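Local coordinates for glycerol dehydratase (Clostridium butyricum, PDB 1R9D), which probably catalyses the B12-independent dehydration of glycerol by glycyl-radical chemistry, as a lyase of the pyruvate formate-lyase-like family, at residues Cys26-Ala32 and Ser82-Glu88; Asn148-Phe152 and Arg455-Leu459; Ile2-Phe6 and Arg391-Arg397; Ala23-Val27 and Ala108-Ser112. The contacts are given in a common frame with arbitrary orientation. Residues are numbered along the deposited sequence.

Contacts 1 and 4 belong together: they share Cys-26 and Val-27, their centres lie about 11 Å apart, and the extended backbone there is bridged to Ser-83 in one contact and to Gln-110 in the other. Contact 2 lies well away, with centres about 34 Å from contact 1 and 35 Å from contact 4. Contact 3, where the chain begins, is about 40 Å from contact 1 and 44 Å from contact 2, again between centres. Along the chain, contacts 1 and 4 are nested within the loop that contact 3 closes, whereas contact 2 crosses it. Gly-763, the predicted glycyl-radical site, is in none of the eight segments.

Contact 1. Residues Cys26-Ala32 and Ser82-Glu88; sequences CVESERA and SSQVFPE
A single parallel beta bridge, Val-27 with Ser-83 (CA to CA 5.0 Å), starts this buried contact, where the loop 82-88, between helices 47-61 and 92-97, runs beside the lead-in to helix 30-40; Cys-26 to Glu-28 run extended and in step with Ser-82 to Gln-84, before the helix begins at Glu-30. Ser-82 OG accepts from Cys-26 N at 3.2 Å and itself bonds to Pro-80 O. Ser-83 makes the bridge, its N to Cys-26 O and its O from Glu-28 N, both 2.9 Å. Gln-84, chi1 and chi2 both m, lifts its amide to the first turn of the helix: OE1 accepts from Arg-31 N at 3.0 Å. A water there donates to Gln-84 OE1 (2.6 Å) and Glu-28 O (2.8 Å) and accepts from Val-85 N (2.8 Å) and Ala-32 N (3.1 Å). Val-85 packs its CG2 on Val-27 CG1 (3.5 Å) and its CB on Ala-32 CB (3.9 Å), while its O accepts from Arg-31 NH1 (3.2 Å). Phe-86 (chi1 m) offers a ring face to the extended Arg-31 (t, t, t), whose guanidinium stacks on it, centres 3.8 Å apart and planes at 23°. Pro-87 CD approaches Ala-32 CB at 4.3 Å. Glu-88, which also pairs with Arg-51, closes a two-pronged salt bridge: Arg-31 NH1 to Glu-88 OE2 at 3.1 Å and Arg-31 NH2 to Glu-88 OE1 at 2.7 Å.

Contact 2. Residues Asn148-Phe152 and Arg455-Leu459; sequences NCDVF and RIVEL
This is a loop-to-helix contact beside a mixed beta-sheet: the loop 148-152 leads from helix 141-147 into the short strand 152-153, and it meets helix 453-461 along residues 455-459. That strand pairs antiparallel with strand 449-452, which runs almost directly into the helix, so both partners flank the same strand pair. Val-151 continues the pairing with a backbone hydrogen bond to Asn-452, whose side chain also bonds to Arg-455 N.

The loop is bent at Asp-150, which takes left-handed helical angles (62/35), followed by Val-151 at -111/-40. The carbonyls of Cys-149 and Asp-150 thereby both reach one guanidinium. Arg-455 curls its side chain to them with chi1, chi2 and chi3 all m: Arg-455 NH2 donates to Cys-149 O at 3.0 Å and Arg-455 NE to Asp-150 O at 2.9 Å. The third nitrogen pairs with two acids: Arg-455 NH1 makes a salt bridge with a weak hydrogen bond to Glu-458 OE2 at 3.3 Å, three residues on, and a salt bridge to Asp-466.

The nearest CA pair is Val-151 with Arg-455, 6.1 Å apart. Next to these bonds, Val-151 (chi1 t) sets its two methyls against the helix, where Ile-456 and Leu-459 also pack on helix 484-516. Val-151 CG1 meets Ile-456 CD1 at 4.1 Å, and Val-151 CG2 lies 4.0 Å from Leu-459 CD1.

Contact 3. Residues Ile2-Phe6 and Arg391-Arg397; sequences ISKGF and RAAELTR
Phe-6 lays its ring over a face of the Arg-391 guanidinium, Phe-6 CD2 coming 3.3 Å from Arg-391 NH2. With chi1 m and chi2 90°, the ring tip also reaches the helix: Phe-6 CZ lies 3.9 Å from Glu-394 CB and 4.4 Å from Leu-395 CB. Arg-391 gets there with chi1 t and chi2 p, and its two terminal nitrogens converge on one carbonyl, NH1 at 2.9 Å and NH2 at 3.0 Å from Gly-5 O. NH2 has a stronger partner in Glu-364 of helix 357-369, a salt bridge.

Helix 386-397 is the connection of a beta-alpha-beta unit, joining the parallel neighbours 375-380 and 404-407 of a five-stranded mixed sheet, and the N-terminal residues 2-6 lie across its outer side as an irregular loop. The nearest CA atoms are Ser-3 and Glu-394, 7.1 Å apart. Glu-394 (chi1 m, chi2 t) divides its carboxylate between the N-terminal loop and Arg-391 of its own helix: OE1 accepts from Gly-5 N at 3.1 Å, and OE2 takes a salt bridge from Arg-391 NH1 at 2.9 Å plus a water at 2.6 Å. Gly-5 sits at 81/180, where a CB would press on the carbonyl of Lys-4. Toward the C-terminal end of the helix segment, Ser-3 OG, bonded to Asp-713, shares a water with Arg-397: 2.5 Å from Ser-3 OG, 3.1 Å from Arg-397 NH1, which also donates to Leu-710 O.

Contact 4. Residues Ala23-Val27 and Ala108-Ser112; sequences AKPCV and AFQIS
A lone parallel beta bridge, Cys-26 with Gln-110 (CA to CA 4.2 Å), joins the loop between helices 11-22 and 30-40 to the loop between helices 92-97 and 113-125; they cross steeply, end-to-end directions 61° apart. Gln-110 spans Cys-26: its N donates to Pro-25 O at 2.9 Å, and Val-27 N donates to Gln-110 O at 2.8 Å.

On one side, Val-27 (chi1 t) fits the notch between Phe-109 and Ile-111, with Val-27 CG2 4.0 Å from Phe-109 CB and Val-27 CB 4.2 Å from Ile-111 CD1. Phe-109 (chi1 m) turns a ring edge to Cys-26 O, CD2 3.7 Å away, with Phe-109 CD2 4.2 Å from Pro-25 CB; the ring also meets Tyr-336 edge-to-face. The other side holds Cys-26 CB against Gln-110 CB at 3.9 Å.

Water fills the gaps: one molecule links Pro-25 O (2.8 Å), Ala-108 O (3.3 Å) and Gln-110 NE2 (2.9 Å). Another donates to Val-27 O at 2.8 Å and accepts from N-cap Ser-112 N at 3.1 Å.

Contact 1. Residues Cys26-Ala32 and Ser82-Glu88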
loop_
_atom_site.group_PDB
_atom_site.type_symbol
_atom_site.label_atom_id
_atom_site.label_comp_id
_atom_site.label_asym_id
_atom_site.label_seq_id
_atom_site.Cartn_x
_atom_site.Cartn_y
_atom_site.Cartn_z
ATOM N N CYS A 26 8.637 6.596 -34.743
ATOM C CA CYS A 26 8.293 7.827 -34.052
ATOM C C CYS A 26 7.669 7.554 -32.693
ATOM O O CYS A 26 7.424 6.404 -32.323
ATOM C CB CYS A 26 7.317 8.654 -34.890
ATOM S SG CYS A 26 5.668 7.927 -35.007
ATOM N N VAL A 27 7.424 8.633 -31.962
ATOM C CA VAL A 27 6.813 8.574 -30.644
ATOM C C VAL A 27 5.414 9.162 -30.770
ATOM O O VAL A 27 5.253 10.314 -31.185
ATOM C CB VAL A 27 7.608 9.410 -29.628
ATOM C CG1 VAL A 27 6.909 9.388 -28.272
ATOM C CG2 VAL A 27 9.023 8.870 -29.511
ATOM N N GLU A 28 4.406 8.364 -30.435
ATOM C CA GLU A 28 3.025 8.816 -30.510
ATOM C C GLU A 28 2.522 9.146 -29.109
ATOM O O GLU A 28 3.048 8.631 -28.118
ATOM C CB GLU A 28 2.173 7.749 -31.209
ATOM C CG GLU A 28 2.443 7.729 -32.722
ATOM C CD GLU A 28 1.758 6.604 -33.478
ATOM O OE1 GLU A 28 0.786 6.016 -32.957
ATOM O OE2 GLU A 28 2.191 6.319 -34.620
ATOM N N SER A 29 1.517 10.015 -29.022
ATOM C CA SER A 29 1.010 10.438 -27.721
ATOM C C SER A 29 -0.371 9.948 -27.288
ATOM O O SER A 29 -0.771 10.181 -26.149
ATOM C CB SER A 29 1.043 11.969 -27.640
ATOM O OG SER A 29 0.291 12.548 -28.693
ATOM N N GLU A 30 -1.096 9.272 -28.173
ATOM C CA GLU A 30 -2.431 8.785 -27.836
ATOM C C GLU A 30 -2.514 8.061 -26.486
ATOM O O GLU A 30 -3.303 8.442 -25.616
ATOM C CB GLU A 30 -2.957 7.855 -28.930
ATOM C CG GLU A 30 -3.571 8.548 -30.151
ATOM C CD GLU A 30 -2.553 9.263 -31.022
ATOM O OE1 GLU A 30 -1.398 8.790 -31.105
ATOM O OE2 GLU A 30 -2.917 10.289 -31.643
ATOM N N ARG A 31 -1.708 7.021 -26.300
ATOM C CA ARG A 31 -1.764 6.289 -25.038
ATOM C C ARG A 31 -1.504 7.175 -23.823
ATOM O O ARG A 31 -2.222 7.094 -22.826
ATOM C CB ARG A 31 -0.768 5.121 -25.024
ATOM C CG ARG A 31 -0.898 4.265 -23.754
ATOM C CD ARG A 31 0.212 3.228 -23.620
ATOM N NE ARG A 31 0.050 2.414 -22.411
ATOM C CZ ARG A 31 0.334 2.819 -21.176
ATOM N NH1 ARG A 31 0.806 4.040 -20.956
ATOM N NH2 ARG A 31 0.146 1.994 -20.151
ATOM N N ALA A 32 -0.486 8.025 -23.905
ATOM C CA ALA A 32 -0.137 8.905 -22.797
ATOM C C ALA A 32 -1.304 9.796 -22.393
ATOM O O ALA A 32 -1.567 10.000 -21.206
ATOM C CB ALA A 32 1.065 9.763 -23.167
ATOM N N SER A 82 6.779 1.931 -34.356
ATOM C CA SER A 82 6.834 3.116 -33.508
ATOM C C SER A 82 6.542 2.808 -32.041
ATOM O O SER A 82 6.330 1.655 -31.681
ATOM C CB SER A 82 5.876 4.180 -34.041
ATOM O OG SER A 82 6.275 4.558 -35.351
ATOM N N SER A 83 6.532 3.839 -31.200
ATOM C CA SER A 83 6.318 3.647 -29.766
ATOM C C SER A 83 5.341 4.601 -29.080
ATOM O O SER A 83 5.319 5.801 -29.362
ATOM C CB SER A 83 7.674 3.730 -29.049
ATOM O OG SER A 83 7.538 3.731 -27.634
ATOM N N GLN A 84 4.536 4.055 -28.172
ATOM C CA GLN A 84 3.607 4.859 -27.389
ATOM C C GLN A 84 4.427 5.292 -26.175
ATOM O O GLN A 84 5.575 4.861 -26.010
ATOM C CB GLN A 84 2.401 4.033 -26.914
ATOM C CG GLN A 84 1.398 3.605 -27.989
ATOM C CD GLN A 84 0.583 4.766 -28.551
ATOM O OE1 GLN A 84 0.485 5.826 -27.938
ATOM N NE2 GLN A 84 -0.020 4.556 -29.716
ATOM N N VAL A 85 3.836 6.123 -25.324
ATOM C CA VAL A 85 4.508 6.628 -24.132
ATOM C C VAL A 85 3.861 6.055 -22.871
ATOM O O VAL A 85 2.634 5.949 -22.789
ATOM C CB VAL A 85 4.446 8.170 -24.095
ATOM C CG1 VAL A 85 5.061 8.701 -22.809
ATOM C CG2 VAL A 85 5.182 8.734 -25.300
ATOM N N PHE A 86 4.695 5.680 -21.903
ATOM C CA PHE A 86 4.233 5.097 -20.643
ATOM C C PHE A 86 4.695 5.975 -19.478
ATOM O O PHE A 86 5.622 5.630 -18.741
ATOM C CB PHE A 86 4.786 3.666 -20.509
ATOM C CG PHE A 86 4.260 2.719 -21.555
ATOM C CD1 PHE A 86 4.600 2.881 -22.900
ATOM C CD2 PHE A 86 3.376 1.705 -21.210
ATOM C CE1 PHE A 86 4.062 2.052 -23.878
ATOM C CE2 PHE A 86 2.829 0.869 -22.180
ATOM C CZ PHE A 86 3.172 1.043 -23.521
ATOM N N PRO A 87 4.024 7.123 -19.285
ATOM C CA PRO A 87 4.325 8.096 -18.236
ATOM C C PRO A 87 4.191 7.616 -16.799
ATOM O O PRO A 87 4.708 8.260 -15.892
ATOM C CB PRO A 87 3.367 9.241 -18.550
ATOM C CG PRO A 87 2.167 8.515 -19.054
ATOM C CD PRO A 87 2.783 7.493 -19.992
ATOM N N GLU A 88 3.506 6.493 -16.595
ATOM C CA GLU A 88 3.311 5.955 -15.251
ATOM C C GLU A 88 4.602 5.450 -14.617
ATOM O O GLU A 88 4.687 5.327 -13.395
ATOM C CB GLU A 88 2.281 4.817 -15.262
ATOM C CG GLU A 88 2.672 3.600 -16.096
ATOM C CD GLU A 88 2.006 3.564 -17.462
ATOM O OE1 GLU A 88 1.293 2.579 -17.747
ATOM O OE2 GLU A 88 2.198 4.512 -18.256
HETATM O O HOH W 1 1.509 7.410 -26.148
HETATM O O HOH W 2 -1.420 6.163 -31.725
#

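Contact 2. Residues Asn148-Phe152 and Arg455-Leu459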
loop_
_atom_site.group_PDB
_atom_site.type_symbol
_atom_site.label_atom_id
_atom_site.label_comp_id
_atom_site.label_asym_id
_atom_site.label_seq_id
_atom_site.Cartn_x
_atom_site.Cartn_y
_atom_site.Cartn_z
ATOM N N ASN A 148 24.850 5.865 -8.364
ATOM C CA ASN A 148 25.413 6.877 -9.251
ATOM C C ASN A 148 26.946 6.942 -9.252
ATOM O O ASN A 148 27.526 7.999 -9.518
ATOM C CB ASN A 148 24.827 8.244 -8.888
ATOM C CG ASN A 148 23.306 8.262 -8.959
ATOM O OD1 ASN A 148 22.717 7.866 -9.963
ATOM N ND2 ASN A 148 22.666 8.726 -7.893
ATOM N N CYS A 149 27.591 5.811 -8.977
ATOM C CA CYS A 149 29.054 5.723 -8.938
ATOM C C CYS A 149 29.673 5.105 -10.190
ATOM O O CYS A 149 30.864 4.796 -10.200
ATOM C CB CYS A 149 29.500 4.889 -7.728
ATOM S SG CYS A 149 29.343 5.720 -6.145
ATOM N N ASP A 150 28.874 4.919 -11.235
ATOM C CA ASP A 150 29.358 4.312 -12.475
ATOM C C ASP A 150 29.856 2.880 -12.273
ATOM O O ASP A 150 30.826 2.464 -12.909
ATOM C CB ASP A 150 30.489 5.145 -13.103
ATOM C CG ASP A 150 29.982 6.375 -13.836
ATOM O OD1 ASP A 150 28.758 6.475 -14.081
ATOM O OD2 ASP A 150 30.819 7.240 -14.185
ATOM N N VAL A 151 29.209 2.133 -11.381
ATOM C CA VAL A 151 29.591 0.744 -11.149
ATOM C C VAL A 151 28.493 -0.181 -11.675
ATOM O O VAL A 151 28.776 -1.231 -12.254
ATOM C CB VAL A 151 29.835 0.458 -9.648
ATOM C CG1 VAL A 151 30.022 -1.037 -9.421
ATOM C CG2 VAL A 151 31.073 1.208 -9.173
ATOM N N PHE A 152 27.237 0.208 -11.467
ATOM C CA PHE A 152 26.119 -0.590 -11.952
ATOM C C PHE A 152 24.935 0.312 -12.289
ATOM O O PHE A 152 24.935 1.494 -11.950
ATOM C CB PHE A 152 25.718 -1.641 -10.901
ATOM C CG PHE A 152 25.151 -1.062 -9.634
ATOM C CD1 PHE A 152 23.810 -0.697 -9.554
ATOM C CD2 PHE A 152 25.963 -0.868 -8.520
ATOM C CE1 PHE A 152 23.287 -0.147 -8.384
ATOM C CE2 PHE A 152 25.450 -0.319 -7.345
ATOM C CZ PHE A 152 24.108 0.042 -7.276
ATOM N N ARG A 455 35.006 -2.504 -13.268
ATOM C CA ARG A 455 35.136 -1.385 -12.343
ATOM C C ARG A 455 35.547 -1.865 -10.961
ATOM O O ARG A 455 36.211 -1.143 -10.224
ATOM C CB ARG A 455 33.815 -0.616 -12.257
ATOM C CG ARG A 455 33.529 0.225 -13.490
ATOM C CD ARG A 455 34.286 1.543 -13.421
ATOM N NE ARG A 455 33.698 2.418 -12.412
ATOM C CZ ARG A 455 34.310 3.464 -11.869
ATOM N NH1 ARG A 455 35.543 3.777 -12.234
ATOM N NH2 ARG A 455 33.686 4.199 -10.956
ATOM N N ILE A 456 35.146 -3.083 -10.600
ATOM C CA ILE A 456 35.503 -3.627 -9.294
ATOM C C ILE A 456 37.017 -3.873 -9.248
ATOM O O ILE A 456 37.652 -3.697 -8.206
ATOM C CB ILE A 456 34.729 -4.946 -9.004
ATOM C CG1 ILE A 456 33.221 -4.667 -8.983
ATOM C CG2 ILE A 456 35.164 -5.533 -7.663
ATOM C CD1 ILE A 456 32.784 -3.635 -7.938
ATOM N N VAL A 457 37.599 -4.270 -10.376
ATOM C CA VAL A 457 39.043 -4.494 -10.418
ATOM C C VAL A 457 39.741 -3.142 -10.256
ATOM O O VAL A 457 40.708 -3.022 -9.513
ATOM C CB VAL A 457 39.489 -5.132 -11.753
ATOM C CG1 VAL A 457 41.012 -5.153 -11.833
ATOM C CG2 VAL A 457 38.945 -6.552 -11.862
ATOM N N GLU A 458 39.230 -2.126 -10.946
ATOM C CA GLU A 458 39.797 -0.780 -10.874
ATOM C C GLU A 458 39.732 -0.244 -9.444
ATOM O O GLU A 458 40.690 0.353 -8.946
ATOM C CB GLU A 458 39.043 0.156 -11.831
ATOM C CG GLU A 458 39.570 1.583 -11.873
ATOM C CD GLU A 458 38.876 2.448 -12.922
ATOM O OE1 GLU A 458 39.300 3.610 -13.103
ATOM O OE2 GLU A 458 37.909 1.975 -13.563
ATOM N N LEU A 459 38.601 -0.463 -8.781
ATOM C CA LEU A 459 38.429 0.002 -7.410
ATOM C C LEU A 459 39.256 -0.801 -6.412
ATOM O O LEU A 459 39.556 -0.313 -5.324
ATOM C CB LEU A 459 36.949 -0.037 -7.017
ATOM C CG LEU A 459 36.081 1.022 -7.703
ATOM C CD1 LEU A 459 34.618 0.776 -7.360
ATOM C CD2 LEU A 459 36.512 2.420 -7.257
#

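Contact 3. Residues Ile2-Phe6 and Arg391-Arg397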
loop_
_atom_site.group_PDB
_atom_site.type_symbol
_atom_site.label_atom_id
_atom_site.label_comp_id
_atom_site.label_asym_id
_atom_site.label_seq_id
_atom_site.Cartn_x
_atom_site.Cartn_y
_atom_site.Cartn_z
ATOM N N ILE A 2 21.555 -33.741 -45.421
ATOM C CA ILE A 2 21.640 -32.917 -46.662
ATOM C C ILE A 2 21.059 -31.520 -46.418
ATOM O O ILE A 2 20.288 -31.309 -45.480
ATOM C CB ILE A 2 20.863 -33.579 -47.838
ATOM C CG1 ILE A 2 21.370 -35.005 -48.083
ATOM C CG2 ILE A 2 21.041 -32.758 -49.110
ATOM C CD1 ILE A 2 20.888 -36.028 -47.070
ATOM N N SER A 3 21.445 -30.570 -47.264
ATOM C CA SER A 3 20.958 -29.201 -47.160
ATOM C C SER A 3 19.856 -29.002 -48.189
ATOM O O SER A 3 20.119 -28.937 -49.390
ATOM C CB SER A 3 22.093 -28.215 -47.424
ATOM O OG SER A 3 23.145 -28.417 -46.502
ATOM N N LYS A 4 18.622 -28.901 -47.712
ATOM C CA LYS A 4 17.479 -28.737 -48.596
ATOM C C LYS A 4 17.253 -27.291 -49.030
ATOM O O LYS A 4 16.617 -27.036 -50.052
ATOM C CB LYS A 4 16.222 -29.269 -47.907
ATOM C CG LYS A 4 16.362 -30.688 -47.374
ATOM C CD LYS A 4 15.113 -31.111 -46.618
ATOM C CE LYS A 4 15.274 -32.485 -45.983
ATOM N NZ LYS A 4 14.122 -32.812 -45.094
ATOM N N GLY A 5 17.782 -26.345 -48.263
ATOM C CA GLY A 5 17.585 -24.947 -48.601
ATOM C C GLY A 5 16.211 -24.523 -48.116
ATOM O O GLY A 5 15.479 -25.337 -47.556
ATOM N N PHE A 6 15.846 -23.265 -48.336
ATOM C CA PHE A 6 14.546 -22.779 -47.881
ATOM C C PHE A 6 13.602 -22.383 -49.012
ATOM O O PHE A 6 14.037 -22.028 -50.107
ATOM C CB PHE A 6 14.733 -21.593 -46.930
ATOM C CG PHE A 6 15.619 -21.894 -45.750
ATOM C CD1 PHE A 6 16.993 -21.679 -45.820
ATOM C CD2 PHE A 6 15.081 -22.415 -44.577
ATOM C CE1 PHE A 6 17.817 -21.981 -44.736
ATOM C CE2 PHE A 6 15.898 -22.723 -43.486
ATOM C CZ PHE A 6 17.266 -22.506 -43.566
ATOM N N ARG A 391 19.251 -28.508 -39.574
ATOM C CA ARG A 391 18.394 -27.470 -40.131
ATOM C C ARG A 391 18.701 -26.148 -39.437
ATOM O O ARG A 391 18.703 -25.094 -40.066
ATOM C CB ARG A 391 16.917 -27.828 -39.942
ATOM C CG ARG A 391 15.957 -26.908 -40.696
ATOM C CD ARG A 391 16.210 -26.962 -42.202
ATOM N NE ARG A 391 15.152 -26.296 -42.961
ATOM C CZ ARG A 391 15.173 -26.122 -44.280
ATOM N NH1 ARG A 391 16.202 -26.561 -44.996
ATOM N NH2 ARG A 391 14.156 -25.525 -44.889
ATOM N N ALA A 392 18.960 -26.204 -38.133
ATOM C CA ALA A 392 19.290 -24.992 -37.392
ATOM C C ALA A 392 20.609 -24.448 -37.939
ATOM O O ALA A 392 20.778 -23.236 -38.101
ATOM C CB ALA A 392 19.412 -25.297 -35.898
ATOM N N ALA A 393 21.542 -25.353 -38.227
ATOM C CA ALA A 393 22.837 -24.959 -38.774
ATOM C C ALA A 393 22.652 -24.267 -40.125
ATOM O O ALA A 393 23.359 -23.314 -40.431
ATOM C CB ALA A 393 23.742 -26.178 -38.924
ATOM N N GLU A 394 21.710 -24.756 -40.931
ATOM C CA GLU A 394 21.430 -24.149 -42.234
ATOM C C GLU A 394 20.971 -22.708 -42.044
ATOM O O GLU A 394 21.311 -21.822 -42.832
ATOM C CB GLU A 394 20.315 -24.893 -42.976
ATOM C CG GLU A 394 20.707 -26.166 -43.681
ATOM C CD GLU A 394 19.685 -26.555 -44.743
ATOM O OE1 GLU A 394 19.686 -25.937 -45.834
ATOM O OE2 GLU A 394 18.872 -27.465 -44.481
ATOM N N LEU A 395 20.166 -22.479 -41.010
ATOM C CA LEU A 395 19.679 -21.137 -40.726
ATOM C C LEU A 395 20.846 -20.241 -40.334
ATOM O O LEU A 395 20.948 -19.104 -40.788
ATOM C CB LEU A 395 18.645 -21.166 -39.599
ATOM C CG LEU A 395 18.140 -19.804 -39.108
ATOM C CD1 LEU A 395 17.528 -19.010 -40.263
ATOM C CD2 LEU A 395 17.115 -20.020 -38.011
ATOM N N THR A 396 21.734 -20.754 -39.489
ATOM C CA THR A 396 22.896 -19.974 -39.069
ATOM C C THR A 396 23.709 -19.527 -40.288
ATOM O O THR A 396 24.240 -18.421 -40.318
ATOM C CB THR A 396 23.817 -20.798 -38.139
ATOM O OG1 THR A 396 23.125 -21.094 -36.919
ATOM C CG2 THR A 396 25.082 -20.025 -37.820
ATOM N N ARG A 397 23.800 -20.395 -41.289
ATOM C CA ARG A 397 24.561 -20.077 -42.492
ATOM C C ARG A 397 23.977 -18.886 -43.251
ATOM O O ARG A 397 24.673 -18.244 -44.036
ATOM C CB ARG A 397 24.639 -21.304 -43.407
ATOM C CG ARG A 397 25.500 -21.099 -44.646
ATOM C CD ARG A 397 25.911 -22.429 -45.265
ATOM N NE ARG A 397 24.772 -23.202 -45.747
ATOM C CZ ARG A 397 24.853 -24.457 -46.176
ATOM N NH1 ARG A 397 26.024 -25.087 -46.183
ATOM N NH2 ARG A 397 23.762 -25.087 -46.594
HETATM O O HOH W 3 19.762 -29.263 -42.814
HETATM O O HOH W 4 25.302 -27.764 -47.618
#

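Contact 4. Residues Ala23-Val27 and Ala108-Ser112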
loop_
_atom_site.group_PDB
_atom_site.type_symbol
_atom_site.label_atom_id
_atom_site.label_comp_id
_atom_site.label_asym_id
_atom_site.label_seq_id
_atom_site.Cartn_x
_atom_site.Cartn_y
_atom_site.Cartn_z
ATOM N N ALA A 23 9.298 2.295 -42.684
ATOM C CA ALA A 23 8.690 3.114 -41.650
ATOM C C ALA A 23 9.713 4.081 -41.075
ATOM O O ALA A 23 10.924 3.867 -41.186
ATOM C CB ALA A 23 8.129 2.226 -40.537
ATOM N N LYS A 24 9.216 5.154 -40.474
ATOM C CA LYS A 24 10.059 6.154 -39.839
ATOM C C LYS A 24 9.650 6.135 -38.369
ATOM O O LYS A 24 8.735 6.850 -37.958
ATOM C CB LYS A 24 9.801 7.529 -40.457
ATOM C CG LYS A 24 10.093 7.570 -41.954
ATOM C CD LYS A 24 9.590 8.853 -42.597
ATOM C CE LYS A 24 9.816 8.830 -44.105
ATOM N NZ LYS A 24 9.202 10.010 -44.789
ATOM N N PRO A 25 10.318 5.291 -37.562
ATOM C CA PRO A 25 10.021 5.166 -36.131
ATOM C C PRO A 25 9.753 6.506 -35.459
ATOM O O PRO A 25 10.538 7.440 -35.587
ATOM C CB PRO A 25 11.269 4.477 -35.583
ATOM C CG PRO A 25 11.660 3.584 -36.714
ATOM C CD PRO A 25 11.526 4.518 -37.907
ATOM N N CYS A 26 8.637 6.596 -34.743
ATOM C CA CYS A 26 8.293 7.827 -34.052
ATOM C C CYS A 26 7.669 7.554 -32.693
ATOM O O CYS A 26 7.424 6.404 -32.323
ATOM C CB CYS A 26 7.317 8.654 -34.890
ATOM S SG CYS A 26 5.668 7.927 -35.007
ATOM N N VAL A 27 7.424 8.633 -31.962
ATOM C CA VAL A 27 6.813 8.574 -30.644
ATOM C C VAL A 27 5.414 9.162 -30.770
ATOM O O VAL A 27 5.253 10.314 -31.185
ATOM C CB VAL A 27 7.608 9.410 -29.628
ATOM C CG1 VAL A 27 6.909 9.388 -28.272
ATOM C CG2 VAL A 27 9.023 8.870 -29.511
ATOM N N ALA A 108 17.081 6.594 -33.732
ATOM C CA ALA A 108 16.448 7.899 -33.826
ATOM C C ALA A 108 14.932 7.739 -33.859
ATOM O O ALA A 108 14.410 6.760 -34.397
ATOM C CB ALA A 108 16.930 8.627 -35.083
ATOM N N PHE A 109 14.232 8.696 -33.262
ATOM C CA PHE A 109 12.775 8.689 -33.257
ATOM C C PHE A 109 12.268 10.057 -33.694
ATOM O O PHE A 109 12.866 11.084 -33.370
ATOM C CB PHE A 109 12.210 8.393 -31.861
ATOM C CG PHE A 109 12.204 6.936 -31.497
ATOM C CD1 PHE A 109 13.328 6.336 -30.938
ATOM C CD2 PHE A 109 11.065 6.166 -31.699
ATOM C CE1 PHE A 109 13.312 4.992 -30.583
ATOM C CE2 PHE A 109 11.039 4.821 -31.348
ATOM C CZ PHE A 109 12.164 4.233 -30.788
ATOM N N GLN A 110 11.167 10.057 -34.434
ATOM C CA GLN A 110 10.554 11.298 -34.888
ATOM C C GLN A 110 9.411 11.592 -33.919
ATOM O O GLN A 110 8.907 10.686 -33.260
ATOM C CB GLN A 110 9.983 11.131 -36.301
ATOM C CG GLN A 110 10.965 10.581 -37.327
ATOM C CD GLN A 110 12.244 11.386 -37.395
ATOM O OE1 GLN A 110 12.215 12.599 -37.599
ATOM N NE2 GLN A 110 13.380 10.714 -37.220
ATOM N N ILE A 111 9.014 12.855 -33.821
ATOM C CA ILE A 111 7.903 13.230 -32.956
ATOM C C ILE A 111 7.337 14.559 -33.448
ATOM O O ILE A 111 8.068 15.535 -33.616
ATOM C CB ILE A 111 8.331 13.328 -31.467
ATOM C CG1 ILE A 111 7.094 13.572 -30.593
ATOM C CG2 ILE A 111 9.369 14.423 -31.280
ATOM C CD1 ILE A 111 7.371 13.562 -29.103
ATOM N N SER A 112 6.032 14.577 -33.695
ATOM C CA SER A 112 5.357 15.769 -34.203
ATOM C C SER A 112 5.268 16.900 -33.187
ATOM O O SER A 112 5.357 16.677 -31.977
ATOM C CB SER A 112 3.950 15.407 -34.670
ATOM O OG SER A 112 3.155 14.982 -33.576
HETATM O O HOH W 5 12.856 7.871 -37.029
HETATM O O HOH W 6 4.217 12.187 -32.978
#